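Local coordinates for protein beta-N-acetylhexosaminidase (Thermotoga neapolitana, PDB 5BZA) that probably hydrolyses terminal non-reducing N-acetyl-D-hexosamine residues from N-acetyl-beta-D-hexosaminides, as a metal-binding member of glycosyl hydrolase family 3, at residues F58-L72 with M103-V115. Sequence-based numbering, arbitrary orientation.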
ATOM      1  N   PHE B  58      16.415 -15.837  -2.370  1.00 11.12           N
ATOM      2  CA  PHE B  58      15.278 -16.216  -3.177  1.00  8.66           C
ATOM      3  C   PHE B  58      15.014 -15.096  -4.167  1.00 10.60           C
ATOM      4  O   PHE B  58      15.213 -13.934  -3.838  1.00 10.17           O
ATOM      5  CB  PHE B  58      14.016 -16.429  -2.351  1.00  7.85           C
ATOM      6  CG  PHE B  58      14.143 -17.439  -1.265  1.00 10.60           C
ATOM      7  CD1 PHE B  58      14.549 -17.048   0.031  1.00 12.85           C
ATOM      8  CD2 PHE B  58      13.800 -18.775  -1.504  1.00  8.18           C
ATOM      9  CE1 PHE B  58      14.621 -17.976   1.062  1.00 11.76           C
ATOM     10  CE2 PHE B  58      13.872 -19.709  -0.493  1.00 10.41           C
ATOM     11  CZ  PHE B  58      14.284 -19.318   0.813  1.00 12.93           C
ATOM     12  N   ILE B  59      14.537 -15.452  -5.360  1.00  8.98           N
ATOM     13  CA  ILE B  59      13.868 -14.519  -6.244  1.00  9.49           C
ATOM     14  C   ILE B  59      12.414 -14.463  -5.783  1.00 10.42           C
ATOM     15  O   ILE B  59      11.743 -15.510  -5.740  1.00  8.82           O
ATOM     16  CB  ILE B  59      13.942 -14.973  -7.739  1.00 10.10           C
ATOM     17  CG1 ILE B  59      15.399 -15.223  -8.126  1.00 12.34           C
ATOM     18  CG2 ILE B  59      13.295 -13.916  -8.650  1.00  6.86           C
ATOM     19  CD1 ILE B  59      15.569 -15.922  -9.434  1.00 10.38           C
ATOM     20  N   VAL B  60      11.936 -13.261  -5.436  1.00 10.73           N
ATOM     21  CA  VAL B  60      10.603 -13.077  -4.864  1.00 10.24           C
ATOM     22  C   VAL B  60       9.775 -12.217  -5.798  1.00 10.35           C
ATOM     23  O   VAL B  60      10.167 -11.076  -6.106  1.00 11.40           O
ATOM     24  CB  VAL B  60      10.626 -12.382  -3.439  1.00 10.33           C
ATOM     25  CG1 VAL B  60       9.192 -12.198  -2.879  1.00  7.35           C
ATOM     26  CG2 VAL B  60      11.495 -13.168  -2.463  1.00 10.15           C
ATOM     27  N   SER B  61       8.627 -12.741  -6.238  1.00  7.31           N
ATOM     28  CA  SER B  61       7.909 -12.103  -7.310  1.00  7.59           C
ATOM     29  C   SER B  61       6.409 -11.996  -7.002  1.00  8.72           C
ATOM     30  O   SER B  61       5.874 -12.705  -6.131  1.00  8.65           O
ATOM     31  CB  SER B  61       8.134 -12.910  -8.619  1.00  7.67           C
ATOM     32  OG  SER B  61       7.758 -12.133  -9.733  1.00  6.22           O
ATOM     33  N   SER B  62       5.726 -11.141  -7.756  1.00  9.10           N
ATOM     34  CA  SER B  62       4.270 -11.053  -7.726  1.00  9.92           C
ATOM     35  C   SER B  62       3.727 -10.923  -9.145  1.00 11.92           C
ATOM     36  O   SER B  62       4.496 -10.630 -10.090  1.00 10.09           O
ATOM     37  CB  SER B  62       3.816  -9.848  -6.913  1.00  8.08           C
ATOM     38  OG  SER B  62       4.021  -8.679  -7.702  1.00  7.35           O
ATOM     39  N   ASP B  63       2.405 -11.058  -9.272  1.00  9.68           N
ATOM     40  CA  ASP B  63       1.723 -10.794 -10.535  1.00 11.63           C
ATOM     41  C   ASP B  63       1.130  -9.393 -10.580  1.00  9.87           C
ATOM     42  O   ASP B  63       0.096  -9.172 -11.224  1.00  9.41           O
ATOM     43  CB  ASP B  63       0.581 -11.790 -10.798  1.00 11.47           C
ATOM     44  CG  ASP B  63       1.063 -13.172 -11.142  1.00 13.18           C
ATOM     45  OD1 ASP B  63       2.144 -13.289 -11.739  1.00 11.51           O
ATOM     46  OD2 ASP B  63       0.319 -14.140 -10.855  1.00 15.07           O
ATOM     47  N   HIS B  64       1.754  -8.450  -9.901  1.00  9.90           N
ATOM     48  CA  HIS B  64       1.173  -7.137  -9.833  1.00  8.87           C
ATOM     49  C   HIS B  64       1.473  -6.339 -11.087  1.00  9.41           C
ATOM     50  O   HIS B  64       2.445  -5.599 -11.147  1.00  8.38           O
ATOM     51  CB  HIS B  64       1.635  -6.367  -8.572  1.00 11.08           C
ATOM     52  CG  HIS B  64       0.841  -5.119  -8.336  1.00  9.34           C
ATOM     53  ND1 HIS B  64      -0.287  -5.093  -7.548  1.00  8.63           N
ATOM     54  CD2 HIS B  64       0.948  -3.884  -8.882  1.00 10.05           C
ATOM     55  CE1 HIS B  64      -0.810  -3.880  -7.578  1.00 10.21           C
ATOM     56  NE2 HIS B  64      -0.086  -3.129  -8.387  1.00  9.22           N
ATOM     57  N   GLU B  65       0.591  -6.463 -12.085  1.00 11.23           N
ATOM     58  CA  GLU B  65       0.798  -5.846 -13.388  1.00 10.01           C
ATOM     59  C   GLU B  65       0.412  -4.401 -13.416  1.00 10.63           C
ATOM     60  O   GLU B  65       0.907  -3.614 -14.252  1.00 10.52           O
ATOM     61  CB  GLU B  65      -0.018  -6.573 -14.479  1.00  9.81           C
ATOM     62  CG  GLU B  65       0.430  -7.994 -14.758  1.00 11.24           C
ATOM     63  CD  GLU B  65      -0.437  -8.734 -15.809  1.00 10.14           C
ATOM     64  OE1 GLU B  65      -1.364  -8.156 -16.407  1.00  9.66           O
ATOM     65  OE2 GLU B  65      -0.144  -9.918 -16.047  1.00 11.65           O
ATOM     66  N   GLY B  66      -0.554  -4.075 -12.570  1.00  9.47           N
ATOM     67  CA  GLY B  66      -1.237  -2.803 -12.696  1.00 10.40           C
ATOM     68  C   GLY B  66      -2.472  -3.059 -13.549  1.00  9.05           C
ATOM     69  O   GLY B  66      -2.511  -4.001 -14.357  1.00 10.56           O
ATOM     70  N   GLY B  67      -3.479  -2.220 -13.386  1.00 14.48           N
ATOM     71  CA  GLY B  67      -4.732  -2.401 -14.089  1.00 11.97           C
ATOM     72  C   GLY B  67      -5.535  -3.590 -13.610  1.00 11.40           C
ATOM     73  O   GLY B  67      -5.912  -3.687 -12.429  1.00 11.69           O
ATOM     74  N   GLN B  68      -5.811  -4.488 -14.543  1.00 11.97           N
ATOM     75  CA  GLN B  68      -6.711  -5.581 -14.297  1.00 13.50           C
ATOM     76  C   GLN B  68      -6.132  -6.539 -13.216  1.00 11.84           C
ATOM     77  O   GLN B  68      -6.826  -6.955 -12.294  1.00 11.85           O
ATOM     78  CB  GLN B  68      -6.981  -6.267 -15.638  1.00 15.34           C
ATOM     79  CG  GLN B  68      -8.128  -7.221 -15.715  1.00 19.33           C
ATOM     80  CD  GLN B  68      -8.275  -7.789 -17.139  1.00 26.45           C
ATOM     81  OE1 GLN B  68      -8.255  -7.050 -18.140  1.00 24.11           O
ATOM     82  NE2 GLN B  68      -8.333  -9.117 -17.232  1.00 30.30           N
ATOM     83  N   LEU B  69      -4.863  -6.912 -13.321  1.00 13.95           N
ATOM     84  CA  LEU B  69      -4.248  -7.757 -12.276  1.00 12.59           C
ATOM     85  C   LEU B  69      -3.454  -6.902 -11.279  1.00 12.35           C
ATOM     86  O   LEU B  69      -2.325  -6.483 -11.555  1.00  9.35           O
ATOM     87  CB  LEU B  69      -3.309  -8.811 -12.872  1.00 14.31           C
ATOM     88  CG  LEU B  69      -3.887 -10.133 -13.352  1.00 14.12           C
ATOM     89  CD1 LEU B  69      -5.175  -9.890 -14.071  1.00 15.84           C
ATOM     90  CD2 LEU B  69      -2.921 -10.833 -14.324  1.00 16.23           C
ATOM     91  N   GLU B  70      -4.025  -6.682 -10.102  1.00 15.12           N
ATOM     92  CA  GLU B  70      -3.362  -5.916  -9.033  1.00 14.49           C
ATOM     93  C   GLU B  70      -3.523  -6.742  -7.759  1.00 13.93           C
ATOM     94  O   GLU B  70      -4.623  -7.081  -7.391  1.00 19.01           O
ATOM     95  CB  GLU B  70      -3.977  -4.502  -8.905  1.00 15.31           C
ATOM     96  CG  GLU B  70      -3.452  -3.522  -9.997  1.00 10.66           C
ATOM     97  CD  GLU B  70      -4.114  -2.155 -10.030  1.00 10.02           C
ATOM     98  OE1 GLU B  70      -5.248  -2.035  -9.518  1.00  9.71           O
ATOM     99  OE2 GLU B  70      -3.479  -1.176 -10.543  1.00 10.18           O
ATOM    100  N   VAL B  71      -2.420  -7.102  -7.116  1.00 14.10           N
ATOM    101  CA  VAL B  71      -2.485  -7.969  -5.946  1.00 12.48           C
ATOM    102  C   VAL B  71      -1.834  -7.313  -4.715  1.00 13.73           C
ATOM    103  O   VAL B  71      -2.030  -7.764  -3.601  1.00  8.51           O
ATOM    104  CB  VAL B  71      -1.821  -9.283  -6.221  1.00 11.29           C
ATOM    105  CG1 VAL B  71      -2.605 -10.022  -7.329  1.00 12.24           C
ATOM    106  CG2 VAL B  71      -0.374  -9.048  -6.616  1.00  9.40           C
ATOM    107  N   LEU B  72      -1.089  -6.236  -4.940  1.00  9.86           N
ATOM    108  CA  LEU B  72      -0.396  -5.532  -3.876  1.00  9.58           C
ATOM    109  C   LEU B  72      -1.166  -4.269  -3.500  1.00  9.10           C
ATOM    110  O   LEU B  72      -1.242  -3.311  -4.273  1.00 10.03           O
ATOM    111  CB  LEU B  72       1.026  -5.172  -4.298  1.00  8.61           C
ATOM    112  CG  LEU B  72       2.010  -6.302  -4.607  1.00  8.79           C
ATOM    113  CD1 LEU B  72       3.405  -5.771  -4.989  1.00 13.03           C
ATOM    114  CD2 LEU B  72       2.077  -7.279  -3.425  1.00  8.13           C
ATOM    115  N   MET B 103       7.654  -2.122  -4.427  1.00 10.05           N
ATOM    116  CA  MET B 103       7.841  -3.572  -4.369  1.00  9.67           C
ATOM    117  C   MET B 103       9.181  -3.938  -3.747  1.00  9.00           C
ATOM    118  O   MET B 103       9.274  -4.816  -2.859  1.00  6.48           O
ATOM    119  CB  MET B 103       7.774  -4.197  -5.792  1.00  9.75           C
ATOM    120  CG  MET B 103       6.422  -4.196  -6.452  1.00  7.97           C
ATOM    121  SD  MET B 103       6.402  -4.548  -8.267  1.00  6.82           S
ATOM    122  CE  MET B 103       4.681  -4.136  -8.605  1.00 12.67           C
ATOM    123  N   ASN B 104      10.223  -3.269  -4.238  1.00  9.31           N
ATOM    124  CA  ASN B 104      11.583  -3.507  -3.785  1.00  9.83           C
ATOM    125  C   ASN B 104      11.655  -3.188  -2.295  1.00 13.40           C
ATOM    126  O   ASN B 104      12.342  -3.895  -1.555  1.00 12.16           O
ATOM    127  CB  ASN B 104      12.611  -2.655  -4.546  1.00 11.99           C
ATOM    128  CG  ASN B 104      14.048  -2.832  -3.995  1.00 15.96           C
ATOM    129  OD1 ASN B 104      14.479  -2.140  -3.062  1.00 21.72           O
ATOM    130  ND2 ASN B 104      14.774  -3.756  -4.566  1.00 16.86           N
ATOM    131  N   THR B 105      10.972  -2.113  -1.860  1.00 11.72           N
ATOM    132  CA  THR B 105      10.989  -1.749  -0.437  1.00 11.28           C
ATOM    133  C   THR B 105      10.337  -2.843   0.378  1.00 12.44           C
ATOM    134  O   THR B 105      10.772  -3.138   1.495  1.00 13.20           O
ATOM    135  CB  THR B 105      10.260  -0.409  -0.154  1.00 11.40           C
ATOM    136  OG1 THR B 105      10.834   0.628  -0.941  1.00 10.03           O
ATOM    137  CG2 THR B 105      10.376  -0.019   1.309  1.00 13.61           C
ATOM    138  N   LEU B 106       9.266  -3.441  -0.151  1.00 10.53           N
ATOM    139  CA  LEU B 106       8.592  -4.480   0.622  1.00  7.91           C
ATOM    140  C   LEU B 106       9.408  -5.742   0.791  1.00 12.53           C
ATOM    141  O   LEU B 106       9.215  -6.473   1.765  1.00 10.61           O
ATOM    142  CB  LEU B 106       7.252  -4.833   0.009  1.00 10.21           C
ATOM    143  CG  LEU B 106       6.159  -3.772   0.006  1.00  9.38           C
ATOM    144  CD1 LEU B 106       5.025  -4.302  -0.898  1.00  8.56           C
ATOM    145  CD2 LEU B 106       5.678  -3.521   1.452  1.00  7.10           C
ATOM    146  N   GLY B 107      10.318  -5.987  -0.152  1.00 12.45           N
ATOM    147  CA  GLY B 107      11.107  -7.199  -0.197  1.00 10.98           C
ATOM    148  C   GLY B 107      10.963  -7.982  -1.514  1.00 11.06           C
ATOM    149  O   GLY B 107      11.611  -9.010  -1.663  1.00 11.50           O
ATOM    150  N   PHE B 108      10.136  -7.535  -2.460  1.00 10.09           N
ATOM    151  CA  PHE B 108      10.088  -8.218  -3.777  1.00  8.77           C
ATOM    152  C   PHE B 108      11.379  -7.895  -4.578  1.00 13.05           C
ATOM    153  O   PHE B 108      12.048  -6.912  -4.288  1.00 10.64           O
ATOM    154  CB  PHE B 108       8.823  -7.809  -4.551  1.00  7.24           C
ATOM    155  CG  PHE B 108       7.547  -8.360  -3.958  1.00  9.16           C
ATOM    156  CD1 PHE B 108       7.068  -9.624  -4.328  1.00  9.76           C
ATOM    157  CD2 PHE B 108       6.859  -7.638  -2.956  1.00 10.34           C
ATOM    158  CE1 PHE B 108       5.883 -10.143  -3.764  1.00  9.55           C
ATOM    159  CE2 PHE B 108       5.689  -8.139  -2.364  1.00  8.54           C
ATOM    160  CZ  PHE B 108       5.198  -9.396  -2.766  1.00  8.33           C
ATOM    161  N   ASN B 109      11.823  -8.763  -5.486  1.00 11.96           N
ATOM    162  CA  ASN B 109      12.903  -8.339  -6.388  1.00 11.59           C
ATOM    163  C   ASN B 109      12.646  -8.681  -7.867  1.00 11.23           C
ATOM    164  O   ASN B 109      13.453  -8.345  -8.746  1.00  8.33           O
ATOM    165  CB  ASN B 109      14.245  -8.930  -5.935  1.00 14.50           C
ATOM    166  CG  ASN B 109      14.147 -10.385  -5.569  1.00 16.32           C
ATOM    167  OD1 ASN B 109      13.587 -11.183  -6.324  1.00 13.06           O
ATOM    168  ND2 ASN B 109      14.701 -10.757  -4.399  1.00 18.24           N
ATOM    169  N   MET B 110      11.466  -9.229  -8.153  1.00 12.84           N
ATOM    170  CA  MET B 110      11.061  -9.501  -9.529  1.00  8.94           C
ATOM    171  C   MET B 110       9.584  -9.180  -9.607  1.00 10.32           C
ATOM    172  O   MET B 110       8.892  -9.218  -8.602  1.00  6.23           O
ATOM    173  CB  MET B 110      11.331 -10.960  -9.929  1.00  6.88           C
ATOM    174  CG  MET B 110      10.940 -11.299 -11.390  1.00 10.72           C
ATOM    175  SD  MET B 110      11.479 -12.952 -11.922  1.00  8.17           S
ATOM    176  CE  MET B 110      13.231 -12.646 -12.188  1.00  5.96           C
ATOM    177  N   VAL B 111       9.118  -8.817 -10.787  1.00  9.48           N
ATOM    178  CA  VAL B 111       7.712  -8.731 -11.048  1.00  7.14           C
ATOM    179  C   VAL B 111       7.424  -9.493 -12.370  1.00  9.63           C
ATOM    180  O   VAL B 111       8.163  -9.406 -13.353  1.00  7.57           O
ATOM    181  CB  VAL B 111       7.254  -7.265 -11.128  1.00  6.87           C
ATOM    182  CG1 VAL B 111       7.898  -6.559 -12.356  1.00  9.04           C
ATOM    183  CG2 VAL B 111       5.725  -7.170 -11.119  1.00  7.45           C
ATOM    184  N   PHE B 112       6.324 -10.236 -12.376  1.00 10.09           N
ATOM    185  CA  PHE B 112       5.904 -10.950 -13.571  1.00  9.63           C
ATOM    186  C   PHE B 112       5.113  -9.947 -14.414  1.00  9.56           C
ATOM    187  O   PHE B 112       3.890 -10.071 -14.566  1.00  7.67           O
ATOM    188  CB  PHE B 112       5.090 -12.196 -13.208  1.00  7.17           C
ATOM    189  CG  PHE B 112       5.913 -13.295 -12.580  1.00  7.14           C
ATOM    190  CD1 PHE B 112       7.274 -13.328 -12.729  1.00  7.31           C
ATOM    191  CD2 PHE B 112       5.304 -14.325 -11.871  1.00  9.06           C
ATOM    192  CE1 PHE B 112       8.046 -14.367 -12.184  1.00  6.74           C
ATOM    193  CE2 PHE B 112       6.071 -15.371 -11.312  1.00  8.26           C
ATOM    194  CZ  PHE B 112       7.455 -15.377 -11.469  1.00  7.81           C
ATOM    195  N   ALA B 113       5.850  -8.971 -14.949  1.00 25.01           N
ATOM    196  CA  ALA B 113       5.334  -7.923 -15.808  1.00  8.92           C
ATOM    197  C   ALA B 113       6.553  -7.279 -16.484  1.00  9.86           C
ATOM    198  O   ALA B 113       7.670  -7.481 -16.009  1.00  9.72           O
ATOM    199  CB  ALA B 113       4.567  -6.915 -15.021  1.00 10.12           C
ATOM    200  N   PRO B 114       6.365  -6.540 -17.593  1.00  8.42           N
ATOM    201  CA  PRO B 114       5.135  -6.217 -18.335  1.00 11.73           C
ATOM    202  C   PRO B 114       4.638  -7.311 -19.307  1.00  9.01           C
ATOM    203  O   PRO B 114       5.387  -8.177 -19.752  1.00  6.13           O
ATOM    204  CB  PRO B 114       5.534  -4.963 -19.135  1.00  5.82           C
ATOM    205  CG  PRO B 114       6.953  -5.196 -19.442  1.00  9.66           C
ATOM    206  CD  PRO B 114       7.544  -5.924 -18.236  1.00  7.54           C
ATOM    207  N   VAL B 115       3.340  -7.251 -19.576  1.00  8.33           N
ATOM    208  CA  VAL B 115       2.679  -7.973 -20.649  1.00  7.39           C
ATOM    209  C   VAL B 115       3.031  -7.318 -21.960  1.00  8.94           C
ATOM    210  O   VAL B 115       2.762  -6.104 -22.146  1.00  6.07           O
ATOM    211  CB  VAL B 115       1.153  -7.950 -20.473  1.00  8.85           C
ATOM    212  CG1 VAL B 115       0.409  -8.364 -21.814  1.00  7.75           C
ATOM    213  CG2 VAL B 115       0.774  -8.809 -19.295  1.00  6.28           C
TER
HETATM  214  O   HOH W   1       6.572  -7.911  -7.526  1.00 12.84           O
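Val60 on strand 59-62 and Asn109, just ahead of strand 110-111, start the pairing of two neighbouring parallel strands in the TIM-barrel-like N-terminal domain of this family 3 enzyme; helix 89-106 lies on the crossover between them. Polar contacts come first. Asn109 CG sits between its backbone N and carbonyl carbon (chi1 45°), which brings the amide up to strand 59-62. Val60 N donates to Asn109 OD1 at 2.8 Å, tilted 32° from the carbonyl plane, while ND2 gives a longer, fairly straight bond to Phe58 O, in the carbonyl plane. Val60 O in turn accepts two backbone donors, Asn109 N and Met110 N. With an alanine here instead of Asn109, the N-H of Val60 and the carbonyl of Phe58 would probably lose these mates at the start of the strand. Further along, Phe112 N reaches Ser62 O at 3.0 Å, and a water bridges Ser62 OG and Met110 O. In the loop beyond, Glu65 forms salt bridges through OE2 to Lys160 and Arg130.

Aromatic contacts sit to either side of the pair. Ser61 lies over one face of the Phe112 ring, its CB 4.0 Å from the centroid, with OG offset toward the rim; Asp63 OD1 meets the edge of that ring in its plane. The Phe108 ring receives Ser61 O at its edge and Val60 CG1 at 3.6 Å from CD1. Leu72 CD2 touches Phe108 CZ at 3.8 Å, with CD1 over one face. Leu39 of helix 36-39 also packs on Leu72 and Phe108.

Apolar packing ties the loop after strand 59-62 to the helix end: Leu72 CD1 touches Met103 CG, whose extended chain carries CE to His64. Gly107, with positive phi, closes that helix in a Schellman motif. Nearer the metal sites, Glu65 OE2 lies 3.6 Å from Val115 CG2.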